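Local coordinates for 52 protein (Murid herpesvirus 4, PDB 2OA5), which is an abundant tegument protein of a murine gammaherpesvirus, belonging to the BLRF2 family, and probably plays a structural part in the virion, at residues 35-38 and 42-45; 73-78 and 92-97; 77-82 and 86-91. All coordinates share one frame; numbering follows the deposited sequence.

Interaction 1 (35-38 and 42-45); sequences GAVS and SILT. With PE5 (3,6,9,12,15,18,21,24-octaoxahexacosan-1-ol), chain D.
Val37 reaches across to the peptide joining Ser42 and Ile43, the flat group of this contact. Its CG2 methyl lies over one face of that peptide, 4.1 Å from the carbonyl carbon C of Ser42 and about as far from the backbone N of Ile43. No hydrogen bond spans the two segments; what passes between them is a small apolar contact. CD1 of Ile43 is modelled nearer still to CG2 of Val37, too close for carbons, so that detail is doubtful.

The other branch of Ile43 serves a different neighbour: its CG2 packs 3.6 Å from C1 of the polyether PE5. Thr45 adds a second methyl to that lining, its CG2 standing 3.7 Å from C2 of the polyether. Within 42-45, OG of Ser42 gives a weak bond, 3.3 Å, to O of Ile43. Ser42 and Leu44 form backbone hydrogen bonds with the second subunit, while Ile43 packs on Thr81 of the second subunit.

At Thr45, a chi1 of 56° puts OG1 between the backbone N and the carbonyl carbon, and from there it bonds to the backbone N of Lys48. This is a classic N-cap at the start of helix 46-76, and the contact as a whole belongs to the loop linking two long helices: an irregular connection that redirects the chain between helix 8-33 and helix 46-76, its second limb also lying against the second subunit.

Interaction 2 (73-78 and 92-97); sequences RSRAAK and LTLRVD
Arg75, near the end of helix 46-76, meets Leu94 and Leu92 through different parts of one side chain. CD2 of Leu94 lies over one face of the guanidinium, 3.7 Å above its plane and displaced toward the rim, with NH2 of Arg75 its nearest atom at 3.8 Å. The two side chains run past each other in opposite senses. Leu92 approaches differently, crossing the arginine at about a right angle and setting its CD1 methyl 3.8 Å from CG of Arg75. With the arginine bent at chi2 (58°) and chi3 (145°), Leu92 meets mainly CG, with NE a little farther off, and Leu94 the guanidinium face.

No direct hydrogen bond joins 73-78 to 92-97. A water accepts the backbone N-H of Arg95 at 3.2 Å and, weakly, a hydrogen from NH2 of Arg75 at 3.5 Å, bridging the two segments. NH1 of Arg75 turns back to make a weak bond with the carbonyl O of Lys71, one helical turn earlier; NZ of Lys71 in turn bonds the strand directly, donating to O of Arg95.

The arrangement is a strand laid against a helix: strand 93-99 returns after helix 82-90 and packs across helix 46-76, Leu94 resting on Ile68 and Lys71, and Val96 on Ala64 and Ile68. The strand is not alone, for residues 93-97 pair antiparallel with a strand of the second subunit, carrying the sheet through the interface. Arg95 adds a salt bridge to Asp97 of the second subunit along that pairing.

Further out, the contact is enclosed by other groups. Leu88 of helix 82-90 touches Arg75, and Leu92 packs on Leu60 of the second subunit.

Interaction 3 (77-82 and 86-91); sequences AKAVTE and TSLLQS. With PE5 (3,6,9,12,15,18,21,24-octaoxahexacosan-1-ol), chain C.
Thr86 sits one turn after Glu82 in helix 82-90, and the atoms of its side chain divide between O of Glu82 and the polyether PE5. CB stands 3.5 Å from the carbonyl O of Glu82. From there OG1 points away from the residue's own carbonyl carbon, chi1 -63°, which brings it to 3.1 Å from the same O of Glu82. The other branch, CG2, is anti to the backbone N and meets the polyether, 3.5 Å from its C50 carbon. The same end of PE5 also touches Leu89, whose CD1 lies 3.6 Å from O1 of PE5.

The backbone supplies the firm bond: N of Thr86 donates to O of Glu82 at 2.9 Å, with an N-H...O angle of 164° and a C=O...N angle of 170°. This is the i to i+4 bond of a first helical turn. Thr81 is the N-cap, its OG1 bonded to N of Glu84 and also to Asp41 of the second subunit.

Further along, CD1 of Leu88 touches CB of Ala79 and CB of Lys78, each at 4.3 Å, so the connecting loop 77-81 folds its small aliphatic surface onto the helix it leads into. Ala79 touches Glu84 and Leu85 as well, and its carbonyl O takes a hydrogen bond from Arg49 of the second subunit. The chemistry is therefore divided: a directional backbone bond and the Thr81 cap belong to the helix start, while the Leu88 contact is non-directional and adds to the polar links that also hold the loop.

How the interactions relate
Interactions 2 and 3 adjoin, with centres about 11 Å apart; they share Ala77 and Lys78 and meet where O of Arg75 lies 3.3 Å from CD1 of Leu88. Interaction 1 is on the opposite side of the chain's centre, its centre about 53 Å from that of interaction 3. Interaction 2 is buried and joins helix to strand; the other two are partly buried loop contacts. Helix 46-76 ties the set together, since interaction 1 leads into its start and interaction 2 uses its end. Chemistry follows place: a slight apolar contact, partly doubtful in the model, in 1, guanidinium on leucine with a water in 2, helical backbone bonding in 3. All three touch the second subunit.

Interaction 1 (35-38 and 42-45)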
loop_
_atom_site.group_PDB
_atom_site.type_symbol
_atom_site.label_atom_id
_atom_site.label_comp_id
_atom_site.label_asym_id
_atom_site.label_seq_id
_atom_site.Cartn_x
_atom_site.Cartn_y
_atom_site.Cartn_z
ATOM N N GLY B 35 25.499 5.862 -32.918
ATOM C CA GLY B 35 24.934 4.569 -33.219
ATOM C C GLY B 35 24.893 3.618 -32.035
ATOM O O GLY B 35 25.190 2.445 -32.221
ATOM N N ALA B 36 24.472 4.046 -30.824
ATOM C CA ALA B 36 24.531 3.090 -29.725
ATOM C C ALA B 36 23.164 2.464 -29.467
ATOM O O ALA B 36 22.862 2.203 -28.245
ATOM C CB ALA B 36 25.056 3.760 -28.466
ATOM N N VAL B 37 22.466 2.131 -30.468
ATOM C CA VAL B 37 21.233 1.403 -30.318
ATOM C C VAL B 37 21.275 0.355 -31.402
ATOM O O VAL B 37 21.111 0.608 -32.606
ATOM C CB VAL B 37 19.943 2.269 -30.383
ATOM C CG1 VAL B 37 19.401 2.380 -31.804
ATOM C CG2 VAL B 37 18.893 1.639 -29.459
ATOM N N SER B 38 21.621 -0.815 -30.909
ATOM C CA SER B 38 21.722 -2.020 -31.674
ATOM C C SER B 38 20.528 -2.047 -32.602
ATOM O O SER B 38 19.391 -1.824 -32.179
ATOM C CB SER B 38 21.689 -3.192 -30.707
ATOM O OG SER B 38 21.574 -4.413 -31.395
ATOM N N SER B 42 15.943 -1.410 -29.722
ATOM C CA SER B 42 15.191 -0.190 -29.884
ATOM C C SER B 42 15.037 0.536 -28.557
ATOM O O SER B 42 15.070 -0.070 -27.484
ATOM C CB SER B 42 13.808 -0.500 -30.450
ATOM O OG SER B 42 13.082 0.692 -30.694
ATOM N N ILE B 43 14.888 1.851 -28.648
ATOM C CA ILE B 43 14.682 2.671 -27.475
ATOM C C ILE B 43 13.182 2.590 -27.226
ATOM O O ILE B 43 12.368 2.671 -28.149
ATOM C CB ILE B 43 15.145 4.140 -27.714
ATOM C CG1 ILE B 43 16.592 4.330 -27.246
ATOM C CG2 ILE B 43 14.304 5.102 -26.886
ATOM C CD1 ILE B 43 17.443 3.088 -27.277
ATOM N N LEU B 44 12.839 2.396 -25.960
ATOM C CA LEU B 44 11.466 2.258 -25.512
ATOM C C LEU B 44 10.638 3.532 -25.641
ATOM O O LEU B 44 11.081 4.612 -25.239
ATOM C CB LEU B 44 11.487 1.819 -24.036
ATOM C CG LEU B 44 10.873 0.518 -23.516
ATOM C CD1 LEU B 44 11.009 -0.582 -24.525
ATOM C CD2 LEU B 44 11.561 0.142 -22.210
ATOM N N THR B 45 9.452 3.409 -26.233
ATOM C CA THR B 45 8.532 4.542 -26.308
ATOM C C THR B 45 7.806 4.443 -24.951
ATOM O O THR B 45 7.780 3.376 -24.343
ATOM C CB THR B 45 7.483 4.400 -27.445
ATOM O OG1 THR B 45 6.760 3.177 -27.284
ATOM C CG2 THR B 45 8.155 4.437 -28.829
HETATM C C48 PE5 D . 13.665 5.487 -32.673
HETATM C C50 PE5 D . 12.371 4.936 -32.079
HETATM O O1 PE5 D . 11.807 5.910 -31.202
HETATM C C1 PE5 D . 12.410 5.799 -29.916
HETATM C C2 PE5 D . 11.383 6.238 -28.907
HETATM O O2 PE5 D . 11.282 7.649 -28.980
HETATM C C3 PE5 D . 12.217 8.220 -28.072
HETATM C C4 PE5 D . 12.007 9.717 -28.017
HETATM O O3 PE5 D . 13.237 10.361 -28.338
HETATM C C5 PE5 D . 12.970 11.582 -29.022
HETATM C C6 PE5 D . 14.200 11.985 -29.803
HETATM O O4 PE5 D . 13.821 12.323 -31.138
HETATM C C7 PE5 D . 14.691 11.659 -32.055
HETATM C C8 PE5 D . 15.486 12.680 -32.843
HETATM O O5 PE5 D . 16.720 12.084 -33.240
HETATM C C9 PE5 D . 16.590 11.558 -34.565
HETATM C C10 PE5 D . 16.770 12.666 -35.599
HETATM O O6 PE5 D . 18.094 12.631 -36.147
HETATM C C11 PE5 D . 18.962 13.454 -35.350
HETATM C C12 PE5 D . 20.258 13.719 -36.102
HETATM O O7 PE5 D . 21.170 14.470 -35.284
HETATM C C13 PE5 D . 20.679 15.808 -35.119
HETATM C C14 PE5 D . 21.836 16.792 -35.102
HETATM O O8 PE5 D . 22.666 16.573 -33.952
HETATM C C15 PE5 D . 21.939 15.836 -32.962
HETATM C C16 PE5 D . 22.910 15.330 -31.898
HETATM O O52 PE5 D . 23.266 16.408 -31.033
#

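Interaction 2 (73-78 and 92-97)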
loop_
_atom_site.group_PDB
_atom_site.type_symbol
_atom_site.label_atom_id
_atom_site.label_comp_id
_atom_site.label_asym_id
_atom_site.label_seq_id
_atom_site.Cartn_x
_atom_site.Cartn_y
_atom_site.Cartn_z
ATOM N N ARG B 73 -5.804 -20.797 2.410
ATOM C CA ARG B 73 -6.479 -22.082 2.565
ATOM C C ARG B 73 -5.870 -22.863 3.720
ATOM O O ARG B 73 -6.578 -23.418 4.559
ATOM C CB ARG B 73 -6.380 -22.910 1.287
ATOM C CG ARG B 73 -7.488 -22.642 0.309
ATOM C CD ARG B 73 -7.431 -23.581 -0.880
ATOM N NE ARG B 73 -8.708 -23.563 -1.586
ATOM C CZ ARG B 73 -9.271 -22.459 -2.063
ATOM N NH1 ARG B 73 -8.664 -21.291 -1.919
ATOM N NH2 ARG B 73 -10.449 -22.510 -2.662
ATOM N N SER B 74 -4.539 -22.895 3.768
ATOM C CA SER B 74 -3.844 -23.608 4.824
ATOM C C SER B 74 -4.181 -23.022 6.199
ATOM O O SER B 74 -4.477 -23.766 7.134
ATOM C CB SER B 74 -2.330 -23.581 4.553
ATOM O OG SER B 74 -1.579 -23.238 5.702
ATOM N N ARG B 75 -4.154 -21.698 6.321
ATOM C CA ARG B 75 -4.473 -21.054 7.593
ATOM C C ARG B 75 -5.936 -21.217 7.994
ATOM O O ARG B 75 -6.246 -21.394 9.171
ATOM C CB ARG B 75 -4.145 -19.561 7.539
ATOM C CG ARG B 75 -2.880 -19.162 8.277
ATOM C CD ARG B 75 -1.690 -19.908 7.728
ATOM N NE ARG B 75 -0.484 -19.092 7.736
ATOM C CZ ARG B 75 0.371 -19.034 6.718
ATOM N NH1 ARG B 75 0.138 -19.744 5.621
ATOM N NH2 ARG B 75 1.451 -18.269 6.795
ATOM N N ALA B 76 -6.833 -21.151 7.015
ATOM C CA ALA B 76 -8.261 -21.279 7.276
ATOM C C ALA B 76 -8.645 -22.704 7.669
ATOM O O ALA B 76 -9.771 -22.962 8.095
ATOM C CB ALA B 76 -9.050 -20.845 6.054
ATOM N N ALA B 77 -7.705 -23.627 7.520
ATOM C CA ALA B 77 -7.946 -25.023 7.866
ATOM C C ALA B 77 -8.193 -25.201 9.369
ATOM O O ALA B 77 -9.004 -26.029 9.778
ATOM C CB ALA B 77 -6.757 -25.877 7.416
ATOM N N LYS B 78 -7.502 -24.408 10.189
ATOM C CA LYS B 78 -7.625 -24.482 11.645
ATOM C C LYS B 78 -8.924 -23.931 12.233
ATOM O O LYS B 78 -9.301 -24.285 13.355
ATOM C CB LYS B 78 -6.448 -23.754 12.302
ATOM C CG LYS B 78 -5.087 -24.393 12.054
ATOM C CD LYS B 78 -4.594 -24.208 10.621
ATOM C CE LYS B 78 -3.733 -25.394 10.204
ATOM N NZ LYS B 78 -2.449 -25.000 9.562
ATOM N N LEU B 92 -3.561 -12.036 10.072
ATOM C CA LEU B 92 -2.806 -12.719 9.032
ATOM C C LEU B 92 -1.830 -11.839 8.256
ATOM O O LEU B 92 -2.164 -10.731 7.817
ATOM C CB LEU B 92 -3.764 -13.397 8.040
ATOM C CG LEU B 92 -3.047 -14.167 6.925
ATOM C CD1 LEU B 92 -2.435 -15.413 7.545
ATOM C CD2 LEU B 92 -3.994 -14.558 5.809
ATOM N N THR B 93 -0.612 -12.347 8.103
ATOM C CA THR B 93 0.431 -11.668 7.347
ATOM C C THR B 93 1.138 -12.772 6.573
ATOM O O THR B 93 1.572 -13.773 7.147
ATOM C CB THR B 93 1.428 -10.932 8.270
ATOM O OG1 THR B 93 0.716 -9.981 9.073
ATOM C CG2 THR B 93 2.484 -10.183 7.440
ATOM N N LEU B 94 1.225 -12.608 5.261
ATOM C CA LEU B 94 1.859 -13.613 4.432
ATOM C C LEU B 94 3.017 -13.002 3.702
ATOM O O LEU B 94 3.064 -11.792 3.487
ATOM C CB LEU B 94 0.899 -14.127 3.360
ATOM C CG LEU B 94 -0.507 -14.639 3.651
ATOM C CD1 LEU B 94 -1.124 -15.097 2.336
ATOM C CD2 LEU B 94 -0.467 -15.785 4.646
ATOM N N ARG B 95 3.977 -13.834 3.328
ATOM C CA ARG B 95 5.052 -13.316 2.523
ATOM C C ARG B 95 5.037 -14.177 1.283
ATOM O O ARG B 95 4.881 -15.396 1.355
ATOM C CB ARG B 95 6.405 -13.378 3.204
ATOM C CG ARG B 95 7.387 -12.500 2.447
ATOM C CD ARG B 95 8.813 -12.703 2.883
ATOM N NE ARG B 95 9.183 -11.915 4.051
ATOM C CZ ARG B 95 9.313 -10.590 4.059
ATOM N NH1 ARG B 95 9.096 -9.888 2.954
ATOM N NH2 ARG B 95 9.677 -9.971 5.172
ATOM N N VAL B 96 5.171 -13.522 0.138
ATOM C CA VAL B 96 5.126 -14.201 -1.145
ATOM C C VAL B 96 6.260 -13.794 -2.073
ATOM O O VAL B 96 6.591 -12.615 -2.206
ATOM C CB VAL B 96 3.762 -13.918 -1.825
ATOM C CG1 VAL B 96 3.836 -14.174 -3.314
ATOM C CG2 VAL B 96 2.692 -14.793 -1.199
ATOM N N ASP B 97 6.865 -14.797 -2.709
ATOM C CA ASP B 97 7.946 -14.579 -3.650
ATOM C C ASP B 97 7.393 -14.881 -5.032
ATOM O O ASP B 97 6.603 -15.811 -5.197
ATOM C CB ASP B 97 9.120 -15.507 -3.345
ATOM C CG ASP B 97 9.799 -15.185 -2.032
ATOM O OD1 ASP B 97 10.232 -14.024 -1.849
ATOM O OD2 ASP B 97 9.908 -16.093 -1.184
HETATM O O HOH W 1 3.894 -16.624 4.932
#

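Interaction 3 (77-82 and 86-91)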
loop_
_atom_site.group_PDB
_atom_site.type_symbol
_atom_site.label_atom_id
_atom_site.label_comp_id
_atom_site.label_asym_id
_atom_site.label_seq_id
_atom_site.Cartn_x
_atom_site.Cartn_y
_atom_site.Cartn_z
ATOM N N ALA B 77 -7.705 -23.627 7.520
ATOM C CA ALA B 77 -7.946 -25.023 7.866
ATOM C C ALA B 77 -8.193 -25.201 9.369
ATOM O O ALA B 77 -9.004 -26.029 9.778
ATOM C CB ALA B 77 -6.757 -25.877 7.416
ATOM N N LYS B 78 -7.502 -24.408 10.189
ATOM C CA LYS B 78 -7.625 -24.482 11.645
ATOM C C LYS B 78 -8.924 -23.931 12.233
ATOM O O LYS B 78 -9.301 -24.285 13.355
ATOM C CB LYS B 78 -6.448 -23.754 12.302
ATOM C CG LYS B 78 -5.087 -24.393 12.054
ATOM C CD LYS B 78 -4.594 -24.208 10.621
ATOM C CE LYS B 78 -3.733 -25.394 10.204
ATOM N NZ LYS B 78 -2.449 -25.000 9.562
ATOM N N ALA B 79 -9.606 -23.061 11.491
ATOM C CA ALA B 79 -10.851 -22.470 11.976
ATOM C C ALA B 79 -12.054 -23.347 11.649
ATOM O O ALA B 79 -12.085 -23.994 10.604
ATOM C CB ALA B 79 -11.043 -21.079 11.369
ATOM N N VAL B 80 -13.037 -23.366 12.547
ATOM C CA VAL B 80 -14.258 -24.140 12.340
ATOM C C VAL B 80 -15.486 -23.271 12.577
ATOM O O VAL B 80 -16.604 -23.679 12.271
ATOM C CB VAL B 80 -14.348 -25.370 13.272
ATOM C CG1 VAL B 80 -13.158 -26.278 13.044
ATOM C CG2 VAL B 80 -14.445 -24.923 14.726
ATOM N N THR B 81 -15.279 -22.083 13.139
ATOM C CA THR B 81 -16.377 -21.147 13.370
ATOM C C THR B 81 -16.063 -19.827 12.661
ATOM O O THR B 81 -14.914 -19.563 12.284
ATOM C CB THR B 81 -16.613 -20.855 14.879
ATOM O OG1 THR B 81 -15.526 -20.090 15.412
ATOM C CG2 THR B 81 -16.744 -22.152 15.662
ATOM N N GLU B 82 -17.090 -19.008 12.477
ATOM C CA GLU B 82 -16.937 -17.722 11.817
ATOM C C GLU B 82 -15.976 -16.870 12.642
ATOM O O GLU B 82 -14.970 -16.377 12.131
ATOM C CB GLU B 82 -18.312 -17.066 11.680
ATOM C CG GLU B 82 -19.375 -18.072 11.215
ATOM C CD GLU B 82 -20.463 -17.463 10.352
ATOM O OE1 GLU B 82 -20.302 -16.304 9.909
ATOM O OE2 GLU B 82 -21.475 -18.157 10.102
ATOM N N THR B 86 -12.389 -15.287 11.387
ATOM C CA THR B 86 -12.247 -13.840 11.338
ATOM C C THR B 86 -11.025 -13.387 12.145
ATOM O O THR B 86 -10.184 -12.643 11.645
ATOM C CB THR B 86 -13.546 -13.155 11.858
ATOM O OG1 THR B 86 -14.638 -13.494 10.991
ATOM C CG2 THR B 86 -13.398 -11.648 11.885
ATOM N N SER B 87 -10.922 -13.845 13.390
ATOM C CA SER B 87 -9.792 -13.485 14.248
ATOM C C SER B 87 -8.495 -13.956 13.601
ATOM O O SER B 87 -7.469 -13.280 13.633
ATOM C CB SER B 87 -9.954 -14.141 15.622
ATOM O OG SER B 87 -8.754 -14.077 16.373
ATOM N N LEU B 88 -8.551 -15.130 12.993
ATOM C CA LEU B 88 -7.384 -15.691 12.352
ATOM C C LEU B 88 -6.922 -14.854 11.147
ATOM O O LEU B 88 -5.732 -14.557 10.997
ATOM C CB LEU B 88 -7.707 -17.127 11.928
ATOM C CG LEU B 88 -6.592 -18.078 11.496
ATOM C CD1 LEU B 88 -7.025 -19.517 11.798
ATOM C CD2 LEU B 88 -6.285 -17.897 10.017
ATOM N N LEU B 89 -7.864 -14.466 10.296
ATOM C CA LEU B 89 -7.517 -13.680 9.120
ATOM C C LEU B 89 -7.107 -12.260 9.469
ATOM O O LEU B 89 -6.223 -11.695 8.825
ATOM C CB LEU B 89 -8.687 -13.630 8.137
ATOM C CG LEU B 89 -9.048 -14.963 7.489
ATOM C CD1 LEU B 89 -10.218 -14.767 6.543
ATOM C CD2 LEU B 89 -7.853 -15.508 6.750
ATOM N N GLN B 90 -7.735 -11.689 10.493
ATOM C CA GLN B 90 -7.434 -10.314 10.871
ATOM C C GLN B 90 -5.956 -10.024 11.146
ATOM O O GLN B 90 -5.452 -8.968 10.774
ATOM C CB GLN B 90 -8.252 -9.891 12.089
ATOM C CG GLN B 90 -8.092 -8.414 12.407
ATOM C CD GLN B 90 -8.630 -8.026 13.780
ATOM O OE1 GLN B 90 -8.720 -6.840 14.089
ATOM N NE2 GLN B 90 -8.965 -9.025 14.579
ATOM N N SER B 91 -5.268 -10.958 11.796
ATOM C CA SER B 91 -3.855 -10.781 12.119
ATOM C C SER B 91 -2.952 -11.431 11.084
ATOM O O SER B 91 -1.726 -11.385 11.196
ATOM C CB SER B 91 -3.551 -11.381 13.498
ATOM O OG SER B 91 -3.928 -12.748 13.550
HETATM C C48 PE5 C . -11.105 -11.220 9.053
HETATM C C50 PE5 C . -12.503 -11.462 8.471
HETATM O O1 PE5 C . -12.430 -12.003 7.147
HETATM C C1 PE5 C . -13.212 -11.211 6.238
HETATM C C2 PE5 C . -14.368 -12.025 5.697
HETATM O O2 PE5 C . -14.538 -11.776 4.300
HETATM C C3 PE5 C . -15.304 -12.824 3.711
HETATM C C4 PE5 C . -16.708 -12.350 3.404
HETATM O O3 PE5 C . -17.658 -13.184 4.072
HETATM C C5 PE5 C . -18.644 -13.635 3.138
HETATM C C6 PE5 C . -19.411 -14.814 3.713
HETATM O O4 PE5 C . -20.436 -15.214 2.791
HETATM C C7 PE5 C . -21.111 -16.391 3.254
HETATM C C8 PE5 C . -21.839 -17.043 2.088
HETATM O O5 PE5 C . -22.212 -18.396 2.396
HETATM C C9 PE5 C . -21.784 -19.267 1.337
HETATM C C10 PE5 C . -22.976 -19.845 0.586
HETATM O O6 PE5 C . -22.527 -20.503 -0.618
HETATM C C11 PE5 C . -23.553 -21.375 -1.126
HETATM C C12 PE5 C . -22.929 -22.535 -1.891
HETATM O O7 PE5 C . -23.327 -23.782 -1.297
HETATM C C13 PE5 C . -22.694 -24.891 -1.957
HETATM C C14 PE5 C . -21.230 -24.593 -2.236
HETATM O O8 PE5 C . -20.376 -25.430 -1.436
HETATM C C15 PE5 C . -19.003 -25.136 -1.732
HETATM C C16 PE5 C . -18.101 -25.941 -0.796
HETATM O O52 PE5 C . -16.795 -26.050 -1.360
#